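Local atomic coordinates of peptidase M28 (Shewanella amazonensis SB2B, PDB entry 3IIB), a protein that probably acts as a zinc-dependent carboxypeptidase or dipeptidase of family M28, carrying two zinc ions in its active site and working as a homodimer. Residues Ala80-Pro85 against Lys217-Ser222; Gln104-Thr109 against Asp129-Ile134; Gly168-Ser173 against Ala199-Pro204; Pro89-Ala94 against Arg180-Gly185. All coordinates share one frame; numbering follows the deposited sequence. Where two conformers were deposited one is given.

Contact 1 (Ala80-Pro85 against Lys217-Ser222)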
loop_
_atom_site.group_PDB
_atom_site.type_symbol
_atom_site.label_atom_id
_atom_site.label_comp_id
_atom_site.label_asym_id
_atom_site.label_seq_id
_atom_site.Cartn_x
_atom_site.Cartn_y
_atom_site.Cartn_z
ATOM N N ALA A 80 16.662 -5.196 2.980
ATOM C CA ALA A 80 17.388 -4.146 3.674
ATOM C C ALA A 80 16.866 -3.996 5.091
ATOM O O ALA A 80 15.715 -4.321 5.391
ATOM C CB ALA A 80 17.307 -2.843 2.923
ATOM N N SER A 81 17.742 -3.581 5.985
ATOM C CA SER A 81 17.290 -3.251 7.342
ATOM C C SER A 81 18.168 -2.189 7.967
ATOM O O SER A 81 19.284 -1.919 7.509
ATOM C CB SER A 81 17.243 -4.508 8.203
ATOM O OG SER A 81 18.545 -4.991 8.383
ATOM N N ILE A 82 17.653 -1.545 9.006
ATOM C CA ILE A 82 18.486 -0.669 9.823
ATOM C C ILE A 82 19.131 -1.524 10.892
ATOM O O ILE A 82 18.455 -2.312 11.580
ATOM C CB ILE A 82 17.629 0.406 10.459
ATOM C CG1 ILE A 82 17.107 1.365 9.372
ATOM C CG2 ILE A 82 18.423 1.151 11.488
ATOM C CD1 ILE A 82 15.984 2.280 10.021
ATOM N N LEU A 83 20.449 -1.398 11.014
ATOM C CA LEU A 83 21.223 -2.152 12.019
ATOM C C LEU A 83 21.384 -1.385 13.321
ATOM O O LEU A 83 21.431 -1.995 14.403
ATOM C CB LEU A 83 22.604 -2.551 11.474
ATOM C CG LEU A 83 22.632 -3.426 10.213
ATOM C CD1 LEU A 83 24.100 -3.681 9.791
ATOM C CD2 LEU A 83 21.921 -4.739 10.420
ATOM N N SER A 84 21.459 -0.065 13.206
ATOM C CA SER A 84 21.608 0.813 14.348
ATOM C C SER A 84 21.203 2.234 13.954
ATOM O O SER A 84 21.312 2.619 12.799
ATOM C CB SER A 84 23.046 0.767 14.898
ATOM O OG SER A 84 23.963 1.229 13.941
ATOM N N PRO A 85 20.711 3.030 14.936
ATOM C CA PRO A 85 20.624 2.785 16.397
ATOM C C PRO A 85 19.546 1.765 16.874
ATOM O O PRO A 85 19.737 1.113 17.885
ATOM C CB PRO A 85 20.308 4.159 16.940
ATOM C CG PRO A 85 19.589 4.868 15.818
ATOM C CD PRO A 85 20.165 4.339 14.564
ATOM N N LYS A 217 21.654 10.627 15.961
ATOM C CA LYS A 217 22.265 9.318 15.866
ATOM C C LYS A 217 22.705 9.101 14.417
ATOM O O LYS A 217 22.038 9.538 13.488
ATOM C CB LYS A 217 21.284 8.228 16.273
ATOM C CG LYS A 217 20.847 8.279 17.719
ATOM C CD LYS A 217 22.024 8.139 18.671
ATOM C CE LYS A 217 21.744 8.818 20.021
ATOM N NZ LYS A 217 20.732 8.076 20.797
ATOM N N GLU A 218 23.841 8.436 14.237
ATOM C CA GLU A 218 24.168 7.858 12.927
ATOM C C GLU A 218 23.368 6.581 12.672
ATOM O O GLU A 218 23.155 5.783 13.585
ATOM C CB GLU A 218 25.663 7.567 12.828
ATOM C CG GLU A 218 26.463 8.880 12.826
ATOM C CD GLU A 218 27.914 8.702 12.467
ATOM O OE1 GLU A 218 28.505 7.676 12.846
ATOM O OE2 GLU A 218 28.454 9.599 11.804
ATOM N N VAL A 219 22.941 6.405 11.426
ATOM C CA VAL A 219 22.182 5.233 10.997
ATOM C C VAL A 219 23.070 4.377 10.118
ATOM O O VAL A 219 23.772 4.874 9.191
ATOM C CB VAL A 219 20.908 5.650 10.236
ATOM C CG1 VAL A 219 20.145 4.421 9.638
ATOM C CG2 VAL A 219 20.037 6.517 11.156
ATOM N N VAL A 220 23.073 3.097 10.451
ATOM C CA VAL A 220 23.784 2.071 9.717
ATOM C C VAL A 220 22.755 1.147 9.158
ATOM O O VAL A 220 21.839 0.739 9.888
ATOM C CB VAL A 220 24.715 1.290 10.690
ATOM C CG1 VAL A 220 25.448 0.117 9.971
ATOM C CG2 VAL A 220 25.682 2.253 11.389
ATOM N N ILE A 221 22.894 0.771 7.891
ATOM C CA ILE A 221 21.951 -0.152 7.258
ATOM C C ILE A 221 22.694 -1.366 6.703
ATOM O O ILE A 221 23.908 -1.323 6.503
ATOM C CB ILE A 221 21.093 0.532 6.156
ATOM C CG1 ILE A 221 21.906 0.907 4.913
ATOM C CG2 ILE A 221 20.387 1.779 6.741
ATOM C CD1 ILE A 221 21.011 1.340 3.741
ATOM N N SER A 222 21.937 -2.435 6.502
ATOM C CA SER A 222 22.316 -3.581 5.685
ATOM C C SER A 222 21.525 -3.524 4.384
ATOM O O SER A 222 20.329 -3.209 4.416
ATOM C CB SER A 222 21.976 -4.879 6.400
ATOM O OG SER A 222 22.329 -5.999 5.581
HETATM O O HOH W 1 24.406 3.887 14.688
#

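Contact 2 (Gln104-Thr109 against Asp129-Ile134)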
loop_
_atom_site.group_PDB
_atom_site.type_symbol
_atom_site.label_atom_id
_atom_site.label_comp_id
_atom_site.label_asym_id
_atom_site.label_seq_id
_atom_site.Cartn_x
_atom_site.Cartn_y
_atom_site.Cartn_z
ATOM N N GLN A 104 30.181 -10.672 -0.181
ATOM C CA GLN A 104 30.516 -10.473 1.242
ATOM C C GLN A 104 29.396 -9.773 2.025
ATOM O O GLN A 104 29.342 -9.868 3.258
ATOM C CB GLN A 104 31.791 -9.643 1.370
ATOM N N GLY A 105 28.511 -9.081 1.296
ATOM C CA GLY A 105 27.387 -8.330 1.861
ATOM C C GLY A 105 27.712 -6.852 1.973
ATOM O O GLY A 105 28.886 -6.451 1.845
ATOM N N LEU A 106 26.693 -6.038 2.194
ATOM C CA LEU A 106 26.881 -4.586 2.348
ATOM C C LEU A 106 26.189 -3.998 3.593
ATOM O O LEU A 106 24.960 -3.934 3.662
ATOM C CB LEU A 106 26.382 -3.865 1.125
ATOM C CG LEU A 106 26.591 -2.364 1.014
ATOM C CD1 LEU A 106 28.083 -2.006 1.167
ATOM C CD2 LEU A 106 26.033 -1.864 -0.332
ATOM N N SER A 107 26.994 -3.561 4.548
ATOM C CA SER A 107 26.509 -2.865 5.742
ATOM C C SER A 107 27.359 -1.596 5.860
ATOM O O SER A 107 28.573 -1.672 5.745
ATOM C CB SER A 107 26.680 -3.735 6.990
ATOM O OG SER A 107 25.945 -4.950 6.894
ATOM N N ALA A 108 26.733 -0.446 6.080
ATOM C CA ALA A 108 27.445 0.823 6.061
ATOM C C ALA A 108 26.651 1.892 6.739
ATOM O O ALA A 108 25.416 1.836 6.750
ATOM C CB ALA A 108 27.729 1.267 4.615
ATOM N N THR A 109 27.366 2.894 7.245
ATOM C CA THR A 109 26.758 4.133 7.743
ATOM C C THR A 109 26.239 4.945 6.578
ATOM O O THR A 109 26.871 5.004 5.515
ATOM C CB THR A 109 27.802 4.937 8.515
ATOM O OG1 THR A 109 28.240 4.123 9.604
ATOM C CG2 THR A 109 27.253 6.271 9.029
ATOM N N ASP A 129 33.320 4.609 1.971
ATOM C CA ASP A 129 32.834 3.545 2.868
ATOM C C ASP A 129 31.382 3.708 3.333
ATOM O O ASP A 129 30.902 2.905 4.144
ATOM C CB ASP A 129 33.735 3.434 4.105
ATOM C CG ASP A 129 35.201 3.362 3.739
ATOM O OD1 ASP A 129 35.543 2.507 2.899
ATOM O OD2 ASP A 129 35.994 4.171 4.272
ATOM N N LYS A 130 30.668 4.691 2.797
ATOM C CA LYS A 130 29.324 4.993 3.265
ATOM C C LYS A 130 28.284 4.825 2.173
ATOM O O LYS A 130 28.591 4.696 1.000
ATOM C CB LYS A 130 29.276 6.420 3.815
ATOM C CG LYS A 130 30.113 6.570 5.109
ATOM C CD LYS A 130 30.006 7.939 5.731
ATOM C CE LYS A 130 30.608 7.969 7.113
ATOM N NZ LYS A 130 30.677 9.377 7.632
ATOM N N ILE A 131 27.034 4.842 2.589
ATOM C CA ILE A 131 25.928 4.761 1.643
ATOM C C ILE A 131 25.236 6.129 1.612
ATOM O O ILE A 131 24.883 6.660 2.665
ATOM C CB ILE A 131 24.952 3.661 2.062
ATOM C CG1 ILE A 131 25.553 2.266 1.736
ATOM C CG2 ILE A 131 23.552 3.809 1.364
ATOM C CD1 ILE A 131 24.758 1.068 2.300
ATOM N N ALA A 132 25.039 6.673 0.420
ATOM C CA ALA A 132 24.292 7.933 0.283
ATOM C C ALA A 132 22.813 7.642 0.463
ATOM O O ALA A 132 22.351 6.607 0.017
ATOM C CB ALA A 132 24.553 8.596 -1.092
ATOM N N PHE A 133 22.100 8.587 1.080
ATOM C CA PHE A 133 20.635 8.550 1.213
ATOM C C PHE A 133 20.083 9.889 0.714
ATOM O O PHE A 133 20.273 10.918 1.345
ATOM C CB PHE A 133 20.254 8.223 2.678
ATOM C CG PHE A 133 18.796 8.444 3.037
ATOM C CD1 PHE A 133 17.752 8.008 2.198
ATOM C CD2 PHE A 133 18.468 9.125 4.212
ATOM C CE1 PHE A 133 16.415 8.253 2.534
ATOM C CE2 PHE A 133 17.155 9.338 4.565
ATOM C CZ PHE A 133 16.125 8.927 3.723
ATOM N N ILE A 134 19.412 9.876 -0.441
ATOM C CA ILE A 134 18.720 11.046 -0.930
ATOM C C ILE A 134 17.288 10.982 -0.430
ATOM O O ILE A 134 16.578 10.001 -0.700
ATOM C CB ILE A 134 18.685 11.118 -2.487
ATOM C CG1 ILE A 134 20.090 11.214 -3.086
ATOM C CG2 ILE A 134 17.740 12.312 -2.945
ATOM C CD1 ILE A 134 20.172 11.176 -4.654
HETATM O O HOH W 2 30.244 2.826 6.808
#

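Contact 3 (Gly168-Ser173 against Ala199-Pro204)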
loop_
_atom_site.group_PDB
_atom_site.type_symbol
_atom_site.label_atom_id
_atom_site.label_comp_id
_atom_site.label_asym_id
_atom_site.label_seq_id
_atom_site.Cartn_x
_atom_site.Cartn_y
_atom_site.Cartn_z
ATOM N N GLY A 168 27.274 2.606 -2.026
ATOM C CA GLY A 168 25.885 2.338 -2.363
ATOM C C GLY A 168 25.018 3.568 -2.231
ATOM O O GLY A 168 25.439 4.562 -1.648
ATOM N N ILE A 169 23.778 3.491 -2.742
ATOM C CA ILE A 169 22.826 4.564 -2.545
ATOM C C ILE A 169 21.457 3.971 -2.243
ATOM O O ILE A 169 21.049 2.945 -2.815
ATOM C CB ILE A 169 22.768 5.513 -3.725
ATOM C CG1 ILE A 169 21.740 6.616 -3.505
ATOM C CG2 ILE A 169 22.442 4.784 -5.063
ATOM C CD1 ILE A 169 21.876 7.737 -4.554
ATOM N N ILE A 170 20.783 4.579 -1.259
ATOM C CA ILE A 170 19.349 4.395 -1.109
ATOM C C ILE A 170 18.674 5.726 -1.327
ATOM O O ILE A 170 19.196 6.761 -0.912
ATOM C CB ILE A 170 18.929 3.823 0.281
ATOM C CG1 ILE A 170 19.597 4.572 1.418
ATOM C CG2 ILE A 170 19.246 2.270 0.367
ATOM C CD1 ILE A 170 18.901 4.365 2.844
ATOM N N ILE A 171 17.493 5.686 -1.935
ATOM C CA ILE A 171 16.693 6.887 -2.091
ATOM C C ILE A 171 15.302 6.724 -1.469
ATOM O O ILE A 171 14.730 5.625 -1.433
ATOM C CB ILE A 171 16.560 7.341 -3.583
ATOM C CG1 ILE A 171 15.672 6.396 -4.418
ATOM C CG2 ILE A 171 17.952 7.619 -4.182
ATOM C CD1 ILE A 171 15.383 6.943 -5.848
ATOM N N ARG A 172 14.750 7.824 -0.983
ATOM C CA ARG A 172 13.319 7.875 -0.778
ATOM C C ARG A 172 12.638 7.698 -2.122
ATOM O O ARG A 172 12.906 8.436 -3.077
ATOM C CB ARG A 172 12.875 9.211 -0.183
ATOM C CG ARG A 172 11.342 9.360 -0.013
ATOM C CD ARG A 172 10.966 10.763 0.489
ATOM N NE ARG A 172 11.373 10.988 1.870
ATOM C CZ ARG A 172 10.626 10.699 2.937
ATOM N NH1 ARG A 172 9.380 10.186 2.800
ATOM N NH2 ARG A 172 11.104 10.944 4.153
ATOM N N SER A 173 11.752 6.708 -2.176
ATOM C CA SER A 173 10.987 6.405 -3.381
ATOM C C SER A 173 10.426 7.663 -3.991
ATOM O O SER A 173 9.923 8.557 -3.271
ATOM C CB SER A 173 9.848 5.451 -3.064
ATOM O OG SER A 173 10.323 4.107 -2.939
ATOM N N ALA A 199 19.133 1.392 -4.586
ATOM C CA ALA A 199 17.816 0.937 -4.201
ATOM C C ALA A 199 16.963 2.107 -3.754
ATOM O O ALA A 199 17.481 3.145 -3.350
ATOM C CB ALA A 199 17.932 -0.075 -3.079
ATOM N N ALA A 200 15.657 1.923 -3.863
ATOM C CA ALA A 200 14.657 2.841 -3.303
ATOM C C ALA A 200 13.995 2.179 -2.100
ATOM O O ALA A 200 13.732 0.968 -2.110
ATOM C CB ALA A 200 13.606 3.190 -4.350
ATOM N N ILE A 201 13.731 2.985 -1.066
ATOM C CA ILE A 201 13.014 2.524 0.106
ATOM C C ILE A 201 11.669 3.217 0.143
ATOM O O ILE A 201 11.467 4.239 -0.535
ATOM C CB ILE A 201 13.790 2.714 1.419
ATOM C CG1 ILE A 201 13.965 4.216 1.773
ATOM C CG2 ILE A 201 15.116 1.969 1.363
ATOM C CD1 ILE A 201 14.837 4.492 3.024
ATOM N N SER A 202 10.721 2.604 0.856
ATOM C CA SER A 202 9.380 3.158 0.924
ATOM C C SER A 202 9.441 4.497 1.602
ATOM O O SER A 202 10.346 4.780 2.377
ATOM C CB SER A 202 8.385 2.252 1.669
ATOM O OG SER A 202 8.590 2.237 3.073
ATOM N N ASN A 203 8.442 5.317 1.316
ATOM C CA ASN A 203 8.293 6.593 1.996
ATOM C C ASN A 203 8.254 6.507 3.537
ATOM O O ASN A 203 8.995 7.238 4.179
ATOM C CB ASN A 203 7.115 7.344 1.378
ATOM C CG ASN A 203 7.554 8.199 0.202
ATOM O OD1 ASN A 203 8.165 9.252 0.386
ATOM N ND2 ASN A 203 7.367 7.684 -1.010
ATOM N N PRO A 204 7.478 5.555 4.133
ATOM C CA PRO A 204 7.516 5.414 5.603
ATOM C C PRO A 204 8.918 5.038 6.111
ATOM O O PRO A 204 9.344 5.483 7.159
ATOM C CB PRO A 204 6.482 4.319 5.869
ATOM C CG PRO A 204 5.477 4.504 4.718
ATOM C CD PRO A 204 6.377 4.765 3.544
#

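Contact 4 (Pro89-Ala94 against Arg180-Gly185)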
loop_
_atom_site.group_PDB
_atom_site.type_symbol
_atom_site.label_atom_id
_atom_site.label_comp_id
_atom_site.label_asym_id
_atom_site.label_seq_id
_atom_site.Cartn_x
_atom_site.Cartn_y
_atom_site.Cartn_z
ATOM N N PRO A 89 13.312 -3.569 10.153
ATOM C CA PRO A 89 13.197 -3.895 8.721
ATOM C C PRO A 89 12.918 -2.671 7.862
ATOM O O PRO A 89 12.293 -1.700 8.325
ATOM C CB PRO A 89 11.975 -4.827 8.661
ATOM C CG PRO A 89 11.702 -5.245 10.058
ATOM C CD PRO A 89 12.181 -4.120 10.912
ATOM N N LEU A 90 13.444 -2.699 6.649
ATOM C CA LEU A 90 13.065 -1.773 5.601
ATOM C C LEU A 90 12.388 -2.505 4.437
ATOM O O LEU A 90 12.545 -3.730 4.264
ATOM C CB LEU A 90 14.303 -1.048 5.112
ATOM C CG LEU A 90 15.100 -0.234 6.121
ATOM C CD1 LEU A 90 16.492 0.095 5.553
ATOM C CD2 LEU A 90 14.369 1.054 6.594
ATOM N N VAL A 91 11.607 -1.764 3.655
ATOM C CA VAL A 91 10.968 -2.299 2.452
ATOM C C VAL A 91 11.682 -1.531 1.324
ATOM O O VAL A 91 11.671 -0.299 1.271
ATOM C CB VAL A 91 9.439 -2.097 2.399
ATOM C CG1 VAL A 91 8.907 -2.269 0.966
ATOM C CG2 VAL A 91 8.708 -3.118 3.386
ATOM N N VAL A 92 12.363 -2.289 0.503
ATOM C CA VAL A 92 13.316 -1.751 -0.457
ATOM C C VAL A 92 13.066 -2.429 -1.790
ATOM O O VAL A 92 12.609 -3.568 -1.839
ATOM C CB VAL A 92 14.776 -1.988 0.031
ATOM C CG1 VAL A 92 15.134 -3.471 0.067
ATOM C CG2 VAL A 92 15.782 -1.256 -0.810
ATOM N N THR A 93 13.457 -1.757 -2.862
ATOM C CA THR A 93 13.583 -2.407 -4.155
ATOM C C THR A 93 14.784 -1.839 -4.923
ATOM O O THR A 93 15.114 -0.662 -4.804
ATOM C CB THR A 93 12.276 -2.256 -4.975
ATOM O OG1 THR A 93 12.286 -3.203 -6.053
ATOM C CG2 THR A 93 12.137 -0.838 -5.498
ATOM N N ALA A 94 15.417 -2.676 -5.733
ATOM C CA ALA A 94 16.527 -2.229 -6.556
ATOM C C ALA A 94 15.985 -1.209 -7.564
ATOM O O ALA A 94 14.865 -1.369 -8.100
ATOM C CB ALA A 94 17.159 -3.437 -7.323
ATOM N N ARG A 180 3.802 1.494 2.304
ATOM C CA ARG A 180 4.999 0.688 2.476
ATOM C C ARG A 180 5.294 -0.015 1.150
ATOM O O ARG A 180 5.322 -1.253 1.060
ATOM C CB ARG A 180 4.829 -0.274 3.633
ATOM C CG ARG A 180 6.145 -0.803 4.136
ATOM C CD ARG A 180 6.703 0.116 5.196
ATOM N NE ARG A 180 8.018 -0.322 5.653
ATOM C CZ ARG A 180 8.228 -1.291 6.536
ATOM N NH1 ARG A 180 7.222 -1.951 7.087
ATOM N NH2 ARG A 180 9.479 -1.583 6.883
HETATM N N MSE A 181 5.559 0.809 0.129
HETATM C CA MSE A 181 5.780 0.356 -1.230
HETATM C C MSE A 181 7.075 1.054 -1.690
HETATM O O MSE A 181 7.195 2.289 -1.587
HETATM C CB MSE A 181 4.626 0.813 -2.139
HETATM C CG MSE A 181 3.281 0.236 -1.763
HETATM SE SE MSE A 181 3.032 -1.524 -2.450
HETATM C CE MSE A 181 4.227 -2.692 -1.581
ATOM N N ALA A 182 8.005 0.251 -2.226
ATOM C CA ALA A 182 9.226 0.768 -2.807
ATOM C C ALA A 182 9.027 0.931 -4.327
ATOM O O ALA A 182 8.512 0.017 -5.015
ATOM C CB ALA A 182 10.435 -0.102 -2.444
ATOM N N HIS A 183 9.379 2.122 -4.821
ATOM C CA HIS A 183 9.183 2.469 -6.225
ATOM C C HIS A 183 10.502 2.224 -6.970
ATOM O O HIS A 183 11.555 2.758 -6.589
ATOM C CB HIS A 183 8.814 3.934 -6.411
ATOM C CG HIS A 183 7.525 4.369 -5.803
ATOM N ND1 HIS A 183 6.535 4.998 -6.540
ATOM C CD2 HIS A 183 7.077 4.326 -4.525
ATOM C CE1 HIS A 183 5.551 5.342 -5.738
ATOM N NE2 HIS A 183 5.850 4.939 -4.508
ATOM N N THR A 184 10.441 1.396 -8.014
ATOM C CA THR A 184 11.584 1.169 -8.897
ATOM C C THR A 184 11.566 2.166 -10.059
ATOM O O THR A 184 10.851 3.168 -10.015
ATOM C CB THR A 184 11.631 -0.321 -9.368
ATOM O OG1 THR A 184 12.929 -0.612 -9.916
ATOM C CG2 THR A 184 10.428 -0.733 -10.331
ATOM N N GLY A 185 12.365 1.886 -11.089
ATOM C CA GLY A 185 12.467 2.753 -12.264
ATOM C C GLY A 185 13.906 2.827 -12.722
ATOM O O GLY A 185 14.833 2.436 -11.984
#

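Contact 1 (Ala80-Pro85 against Lys217-Ser222)
Leu-83 and Ser-84 both face Val-220, a classic beta bulge that shifts the antiparallel register by one residue. The carbonyl of Val-220 serves both amides: Leu-83 N lies 2.8 Å from Val-220 O, while the bond from Ser-84 N to the same oxygen is weak. Beyond the extra residue the ladder resumes, with Val-220 N donating to Ser-84 O at 168°. At the other end Ser-81 and Ser-222 exchange two regular backbone bonds. The bulge turns the Leu-83 side chain across the partner strand, where CD1 meets Val-220 CG1 at 4.0 Å and CD2 meets Ser-222 CB. In one of two conformers Ser-84 OG lies between its own N and carbonyl carbon (chi1 63°), and a water joins this hydroxyl to Glu-218 O. A cis peptide bond then leads into Pro-85, whose CG rests on Lys-217 CB at 3.8 Å and whose CD approaches Val-219 CG2. Ile-82 and Val-219 pack through their CG2 and CG1 methyls; Met-212 of helix 203-213 covers both and Pro-85, and Ile-221 shares the buried face with Ile-82. The arrangement is a bulged antiparallel pair inside a mixed alpha/beta sheet, flanked by strands 88-94 and 106-113.

Contact 2 (Gln104-Thr109 against Asp129-Ile134)
Ala-108 points its CB at the start of strand 131-134 and overlaps the Ile-131 side chain, 3.7 Å from Ile-131 CG1 and nearly as close to CD1. The same methyl lies 3.6 Å from Asp-129 O, so one small group fills the angle between the two chains. Leu-106 enters from farther back along its strand and meets Ile-131 tip to tip, CG and CD2 each 4.1 Å from Ile-131 CD1. The isoleucine reaches both partners because its CG1 is anti to the carbonyl carbon (chi1 -75°) and CD1 then extends outward. A single direct backbone bond ties the pair: Ile-131 N donates to Thr-109 O over 2.9 Å at 168°. Beside it Lys-130 lays CB and CG against that same oxygen, CB at 3.3 Å. A water extends the link, accepting from Thr-109 N at 2.9 Å and donating to Asp-129 O at 2.7 Å, and so bridges the gap just before the two chains come into direct bonding distance. The axes of strand parts 106-109 and 131-134 are 68° apart. They belong to the parallel strands of a beta-alpha-beta unit with helix 116-120 between them; strand 106-113 also borders strand 220-242, and strand 131-134 borders strand 168-172.

Contact 3 (Gly168-Ser173 against Ala199-Pro204)
Ser-173 and Ile-201 form the tight end of this parallel strand pair. Ile-201 O accepts two bonds from the serine: Ser-173 N at 3.0 Å, nearly along the C=O axis, and Ser-173 OG at 2.7 Å, from above the carbonyl plane. The hydroxyl, anti to its carbonyl carbon (chi1 -78°), also accepts from His-183 N, tying this end to loop 180-185. Ala-200 CB lies 3.8 Å from Ile-171 CG1 and 3.7 Å from Ser-173 OG. Bonds from Ala-199 N to Ile-169 O, Ile-171 N to Ala-199 O and Ile-201 N to Ile-171 O continue the ladder. The opposite sheet face is looser: Ile-170 CD1 meets Ile-201 CD1 at 4.1 Å. Ile-170 CG2 stands 4.4 Å from Ala-199 CB. Ile-209 of helix 203-213 packs on both isoleucines, and every touching residue is buried, so this looser side faces protein and not solvent. From the last residue of its strand, Arg-172 crosses Asn-203, in the first turn of helix 203-213, at about a right angle; NH1 gives a 164° bond to a lone pair of Asn-203 OD1, 2.9 Å away in the guanidinium plane. Bent at chi3 (-70°), the arginine also forms salt bridges through NE to Asp-135 and NH2 to Asp-207. Those carboxylates probably keep the buried guanidinium charged, and with the Asn-203 bond they hold its plane.

Contact 4 (Pro89-Ala94 against Arg180-Gly185)
Arg-180, Val-91 and Ala-182 carry most of this contact between strand 88-94 and the loop that follows strand 168-172. Val-91 CG2 sits over the centre of the Arg-180 guanidinium, 3.6 Å above its plane, and 3.5 Å from Arg-180 CG. Chi2 (88°) turns CD out of the extended line, and the rest of the chain crosses the valine obliquely. At the guanidinium edge NH2 comes near Pro-89 O, but the angle is poor for a hydrogen bond. The polar grip lies elsewhere: NE pairs with Asp-205, whose carboxylate also accepts from Val-91 N, and NH1 reaches Glu-263 O and Pro-404 O of the second subunit. Farther along, Ala-182 CB presses on the strand backbone, 3.5 Å from Thr-93 N and 3.6 Å from Val-92 C, with Thr-93 CG2 at 3.6 Å beside it. Thr-93 OG1, anti to its backbone N (chi1 -164°), instead bonds Glu-263 of the same chain. Thr-184 closes the contact by donating OG1 to Ala-94 O, 2.8 Å away in the carbonyl plane. Arg-75 bonds both that hydroxyl and that carbonyl. Thr-184 O in turn accepts from ND1 of His-402, a zinc ligand, a second-shell contact consistent with orienting this imidazole. The same loop thus bonds the second subunit at Arg-180 and a zinc ligand at Thr-184, which may relate to the activity of the homodimer.

Overall arrangement
All four contacts lie on the same side of the chain's centre and share the large mixed sheet. Strand 88-94 follows strand 62-84 in the chain, so contact 4 opens inside the loop closed by contact 1, which also encloses contacts 2 and 3. Contacts 2 and 3 come in series, and contacts 3 and 4 interleave with centres only 6 Å apart, joined through Ala-200 N and Thr-93 O. Contacts 1 and 2, whose centres are about 9 Å apart, meet where strands 220-242 and 106-113 are neighbours; contacts 2 and 4 do not touch. The series runs from the part of the sheet far from the chain's centre, at contact 1, to the surroundings of the zinc site and the second subunit, at contact 4.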